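Local coordinates for protein DNA polymerase (Pyrobaculum calidifontis, PDB 5MDN) that probably catalyses template-directed DNA synthesis as a family B DNA polymerase, adding deoxyribonucleotides from their triphosphates to a growing strand and releasing diphosphate, at residues 190-195 with 339-344; 293-298 with 303-308. All coordinates share one frame; numbering follows the deposited sequence.

In the fold
Both contacts meet helix 326-356 in the exonuclease part of the polymerase, and both are partly buried. In contact 1 residues 339-344 belong to this helix, and they lie against strand 186-193; the join is small and apolar, carried by one buried leucine and the methylenes of a lysine, with an exposed end at Ser194. Contact 2 is a local turn-back, in which the loop after helix 293-299 folds onto that helix; it is larger and charged, with Lys304 at its exposed rim. The two touch at Leu293, which packs on Thr340 and Leu343, and at Ser339, which meets Met303 and makes a weak hydrogen bond to Arg308. Apolar atoms thus join helix to sheet, and ion pairs fasten loop to helix.

Contact 1: 190-195 with 339-344; sequences AVKTSD and STLGLA
Thr193 OG1 is gripped by two backbone N-H groups, those of Gly196 and Arg197, and this fixes the turn at the end of strand 186-193 while the threonine's carbonyl side faces Leu341. Across the contact no hydrogen bond forms. The work is done by a single methyl: Leu341 CD2 reaches Thr193 O at 3.6 Å and so covers the backbone near the end of the strand. The same methyl presses on the aliphatic part of Lys192, with Leu341 CD2 3.6 Å from Lys192 CG and 3.8 Å from Lys192 CE, so that three successive methylenes run past it. Leucine and lysine side chains cross at about a right angle. With CG of Leu341 anti to the backbone N (chi1 -170°), the isobutyl group is carried out from the helix toward the strand, bridging a gap of 7.0 Å between Lys192 CA and Leu341 CA. The lysine is extended through its methylenes and bends only at its last torsion (chi4 71°), and its NZ forms a salt bridge with Glu198 on strand 198-202. Its side chain lies about 8 Å from that of Asp169, which binds magnesium in a structure of this protein, though it holds none in the present model. Leu341 also rests on Ala167 of the adjoining strand 165-172, so helix 326-356 covers this face of the mixed sheet of the exonuclease domain, which has the RNase H-like fold, while Val191 and Thr193 turn to Phe218 of helix 209-222 on the other.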
loop_
_atom_site.group_PDB
_atom_site.type_symbol
_atom_site.label_atom_id
_atom_site.label_comp_id
_atom_site.label_asym_id
_atom_site.label_seq_id
_atom_site.Cartn_x
_atom_site.Cartn_y
_atom_site.Cartn_z
ATOM N N ALA A 190 2.117 19.461 -14.797
ATOM C CA ALA A 190 2.397 18.709 -16.009
ATOM C C ALA A 190 1.480 17.500 -16.117
ATOM O O ALA A 190 1.022 16.949 -15.113
ATOM C CB ALA A 190 3.853 18.249 -16.053
ATOM N N VAL A 191 1.218 17.091 -17.356
ATOM C CA VAL A 191 0.466 15.880 -17.649
ATOM C C VAL A 191 1.210 15.099 -18.722
ATOM O O VAL A 191 1.826 15.687 -19.619
ATOM C CB VAL A 191 -0.982 16.185 -18.098
ATOM C CG1 VAL A 191 -1.749 16.901 -16.997
ATOM C CG2 VAL A 191 -0.988 17.019 -19.376
ATOM N N LYS A 192 1.175 13.772 -18.614
ATOM C CA LYS A 192 1.734 12.889 -19.626
ATOM C C LYS A 192 0.767 11.734 -19.831
ATOM O O LYS A 192 0.109 11.285 -18.889
ATOM C CB LYS A 192 3.126 12.376 -19.229
ATOM C CG LYS A 192 3.867 11.659 -20.349
ATOM C CD LYS A 192 5.294 11.315 -19.952
ATOM C CE LYS A 192 5.937 10.376 -20.963
ATOM N NZ LYS A 192 6.225 11.050 -22.258
ATOM N N THR A 193 0.690 11.252 -21.068
ATOM C CA THR A 193 -0.388 10.373 -21.491
ATOM C C THR A 193 0.182 9.135 -22.167
ATOM O O THR A 193 1.309 9.133 -22.667
ATOM C CB THR A 193 -1.356 11.072 -22.462
ATOM O OG1 THR A 193 -0.757 11.156 -23.761
ATOM C CG2 THR A 193 -1.693 12.473 -21.980
ATOM N N SER A 194 -0.623 8.073 -22.171
ATOM C CA SER A 194 -0.208 6.836 -22.823
ATOM C C SER A 194 -0.145 6.991 -24.338
ATOM O O SER A 194 0.592 6.252 -25.001
ATOM C CB SER A 194 -1.158 5.701 -22.443
ATOM O OG SER A 194 -2.508 6.069 -22.663
ATOM N N ASP A 195 -0.922 7.918 -24.905
ATOM C CA ASP A 195 -0.778 8.248 -26.320
ATOM C C ASP A 195 0.644 8.698 -26.636
ATOM O O ASP A 195 1.238 8.270 -27.631
ATOM C CB ASP A 195 -1.783 9.331 -26.716
ATOM C CG ASP A 195 -3.192 8.796 -26.870
ATOM O OD1 ASP A 195 -3.372 7.560 -26.808
ATOM O OD2 ASP A 195 -4.118 9.614 -27.056
ATOM N N SER A 339 8.749 10.110 -14.863
ATOM C CA SER A 339 8.968 9.001 -13.940
ATOM C C SER A 339 7.646 8.400 -13.475
ATOM O O SER A 339 7.530 7.176 -13.331
ATOM C CB SER A 339 9.796 9.471 -12.745
ATOM O OG SER A 339 11.099 9.852 -13.147
ATOM N N THR A 340 6.643 9.247 -13.221
ATOM C CA THR A 340 5.352 8.758 -12.746
ATOM C C THR A 340 4.710 7.821 -13.762
ATOM O O THR A 340 4.247 6.730 -13.414
ATOM C CB THR A 340 4.427 9.935 -12.437
ATOM O OG1 THR A 340 5.001 10.739 -11.399
ATOM C CG2 THR A 340 3.061 9.435 -11.986
ATOM N N LEU A 341 4.674 8.232 -15.033
ATOM C CA LEU A 341 4.155 7.346 -16.068
ATOM C C LEU A 341 5.077 6.154 -16.292
ATOM O O LEU A 341 4.608 5.067 -16.648
ATOM C CB LEU A 341 3.949 8.118 -17.372
ATOM C CG LEU A 341 3.196 7.361 -18.469
ATOM C CD1 LEU A 341 1.822 6.941 -17.971
ATOM C CD2 LEU A 341 3.076 8.199 -19.731
ATOM N N GLY A 342 6.384 6.338 -16.096
ATOM C CA GLY A 342 7.301 5.214 -16.185
ATOM C C GLY A 342 7.033 4.163 -15.126
ATOM O O GLY A 342 6.968 2.966 -15.423
ATOM N N LEU A 343 6.893 4.597 -13.870
ATOM C CA LEU A 343 6.524 3.674 -12.798
ATOM C C LEU A 343 5.204 2.976 -13.098
ATOM O O LEU A 343 5.065 1.769 -12.867
ATOM C CB LEU A 343 6.435 4.415 -11.464
ATOM C CG LEU A 343 7.712 4.564 -10.639
ATOM C CD1 LEU A 343 7.506 5.578 -9.525
ATOM C CD2 LEU A 343 8.136 3.221 -10.069
ATOM N N ALA A 344 4.214 3.728 -13.590
ATOM C CA ALA A 344 2.911 3.144 -13.895
ATOM C C ALA A 344 3.032 1.993 -14.886
ATOM O O ALA A 344 2.413 0.939 -14.703
ATOM C CB ALA A 344 1.971 4.220 -14.435
#

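Contact 2: 293-298 with 303-308; sequences LDRVAE and MKRSER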
loop_
_atom_site.group_PDB
_atom_site.type_symbol
_atom_site.label_atom_id
_atom_site.label_comp_id
_atom_site.label_asym_id
_atom_site.label_seq_id
_atom_site.Cartn_x
_atom_site.Cartn_y
_atom_site.Cartn_z
ATOM N N LEU A 293 9.832 9.908 -5.051
ATOM C CA LEU A 293 9.605 9.586 -6.460
ATOM C C LEU A 293 10.916 9.361 -7.205
ATOM O O LEU A 293 11.054 8.397 -7.965
ATOM C CB LEU A 293 8.793 10.696 -7.129
ATOM C CG LEU A 293 8.571 10.581 -8.642
ATOM C CD1 LEU A 293 8.043 9.202 -9.027
ATOM C CD2 LEU A 293 7.629 11.669 -9.133
ATOM N N ASP A 294 11.895 10.246 -6.999
ATOM C CA ASP A 294 13.152 10.142 -7.736
ATOM C C ASP A 294 13.918 8.877 -7.364
ATOM O O ASP A 294 14.525 8.235 -8.230
ATOM C CB ASP A 294 14.010 11.382 -7.485
ATOM C CG ASP A 294 14.226 11.652 -6.010
ATOM O OD1 ASP A 294 13.228 11.899 -5.298
ATOM O OD2 ASP A 294 15.391 11.619 -5.561
ATOM N N ARG A 295 13.902 8.501 -6.084
ATOM C CA ARG A 295 14.657 7.330 -5.652
ATOM C C ARG A 295 13.930 6.027 -5.960
ATOM O O ARG A 295 14.581 5.015 -6.243
ATOM C CB ARG A 295 14.974 7.439 -4.162
ATOM C CG ARG A 295 15.913 8.594 -3.835
ATOM C CD ARG A 295 16.189 8.696 -2.349
ATOM N NE ARG A 295 17.070 9.812 -2.021
ATOM C CZ ARG A 295 16.656 11.062 -1.842
ATOM N NH1 ARG A 295 15.368 11.358 -1.957
ATOM N NH2 ARG A 295 17.528 12.016 -1.543
ATOM N N VAL A 296 12.595 6.022 -5.908
ATOM C CA VAL A 296 11.848 4.845 -6.340
ATOM C C VAL A 296 11.977 4.662 -7.847
ATOM O O VAL A 296 12.094 3.534 -8.343
ATOM C CB VAL A 296 10.374 4.954 -5.906
ATOM C CG1 VAL A 296 9.561 3.801 -6.474
ATOM C CG2 VAL A 296 10.272 4.971 -4.397
ATOM N N ALA A 297 11.948 5.766 -8.599
ATOM C CA ALA A 297 12.133 5.694 -10.045
ATOM C C ALA A 297 13.453 5.023 -10.407
ATOM O O ALA A 297 13.518 4.241 -11.363
ATOM C CB ALA A 297 12.065 7.096 -10.649
ATOM N N GLU A 298 14.517 5.319 -9.657
ATOM C CA GLU A 298 15.810 4.702 -9.931
ATOM C C GLU A 298 15.796 3.211 -9.614
ATOM O O GLU A 298 16.344 2.405 -10.377
ATOM C CB GLU A 298 16.907 5.401 -9.131
ATOM C CG GLU A 298 18.310 5.136 -9.653
ATOM C CD GLU A 298 19.386 5.524 -8.658
ATOM O OE1 GLU A 298 19.363 6.676 -8.178
ATOM O OE2 GLU A 298 20.257 4.679 -8.356
ATOM N N MET A 303 14.246 5.963 -14.473
ATOM C CA MET A 303 15.028 7.180 -14.647
ATOM C C MET A 303 16.187 7.205 -13.663
ATOM O O MET A 303 15.989 6.983 -12.465
ATOM C CB MET A 303 14.160 8.426 -14.448
ATOM C CG MET A 303 14.792 9.702 -14.977
ATOM S SD MET A 303 13.621 11.068 -15.096
ATOM C CE MET A 303 12.560 10.478 -16.409
ATOM N N LYS A 304 17.387 7.480 -14.168
ATOM C CA LYS A 304 18.563 7.508 -13.313
ATOM C C LYS A 304 18.628 8.858 -12.610
ATOM O O LYS A 304 18.552 9.911 -13.251
ATOM C CB LYS A 304 19.838 7.246 -14.113
ATOM C CG LYS A 304 20.931 6.591 -13.278
ATOM C CD LYS A 304 21.775 5.631 -14.095
ATOM C CE LYS A 304 21.998 4.332 -13.335
ATOM N NZ LYS A 304 22.785 3.344 -14.122
ATOM N N ARG A 305 18.757 8.815 -11.284
ATOM C CA ARG A 305 18.781 10.029 -10.476
ATOM C C ARG A 305 19.922 10.960 -10.869
ATOM O O ARG A 305 19.770 12.187 -10.813
ATOM C CB ARG A 305 18.867 9.639 -9.003
ATOM C CG ARG A 305 18.574 10.731 -8.004
ATOM C CD ARG A 305 18.135 10.097 -6.690
ATOM N NE ARG A 305 18.251 11.005 -5.556
ATOM C CZ ARG A 305 19.378 11.194 -4.877
ATOM N NH1 ARG A 305 20.476 10.534 -5.222
ATOM N NH2 ARG A 305 19.410 12.037 -3.856
ATOM N N SER A 306 21.064 10.407 -11.281
ATOM C CA SER A 306 22.186 11.237 -11.708
ATOM C C SER A 306 22.037 11.787 -13.122
ATOM O O SER A 306 22.762 12.720 -13.481
ATOM C CB SER A 306 23.491 10.447 -11.609
ATOM O OG SER A 306 23.457 9.296 -12.435
ATOM N N GLU A 307 21.127 11.245 -13.931
ATOM C CA GLU A 307 20.846 11.783 -15.257
ATOM C C GLU A 307 19.607 12.673 -15.265
ATOM O O GLU A 307 18.939 12.798 -16.297
ATOM C CB GLU A 307 20.691 10.657 -16.282
ATOM C CG GLU A 307 21.871 9.703 -16.373
ATOM C CD GLU A 307 21.640 8.601 -17.395
ATOM O OE1 GLU A 307 20.740 8.764 -18.254
ATOM O OE2 GLU A 307 22.357 7.578 -17.339
ATOM N N ARG A 308 19.283 13.284 -14.127
ATOM C CA ARG A 308 17.991 13.924 -13.923
ATOM C C ARG A 308 18.168 15.205 -13.122
ATOM O O ARG A 308 19.026 15.295 -12.240
ATOM C CB ARG A 308 17.007 12.991 -13.195
ATOM C CG ARG A 308 15.688 13.659 -12.842
ATOM C CD ARG A 308 15.354 13.456 -11.376
ATOM N NE ARG A 308 14.009 13.922 -11.047
ATOM C CZ ARG A 308 12.920 13.161 -11.053
ATOM N NH1 ARG A 308 13.004 11.876 -11.369
ATOM N NH2 ARG A 308 11.746 13.688 -10.737
#
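Segment 303-308 turns back along helix 293-299 after a short connection, bringing Glu298 CA to 5.2 Å from Lys304 CA, and Met303 O receives a CA-H...O contact from Glu298 CA at 3.4 Å. The turn-back is fastened by a salt bridge in which Arg305 NE donates to Asp294 OD2 at 2.9 Å, with an N-H...O angle of 142°. The oxygen lies at the guanidinium edge, in its plane, and is approached nearly along its C-O axis. For Asp294, chi1 54° places the carboxylate facing the loop; OD2 takes the arginine and OD1 pairs with Thr292 OG1. Arg295 turns a guanidinium face to the pair: Asp294 OD2 and Arg305 NE both stand above it, offset toward the rim, the oxygen in a long ion pair 3.6 Å from Arg295 NH1. This guanidinium, tilted 39° from that of Arg305, is also held by Thr292, and the two arginines gather around one carboxylate. Glu298, extended beyond CG, slants across the base of Arg305, where OE1 comes near CB. One face of the Arg308 guanidinium lies over Asp294 CB, off toward its rim, and the group forms a salt bridge with Asp336, which probably belongs to the Tyr-x3-Asp exonuclease motif of family B polymerases. Met303 and Leu293 also pack on helix 326-356, so helix 293-299, the loop that follows it and helix 326-356 pack against one another, each touching the other two.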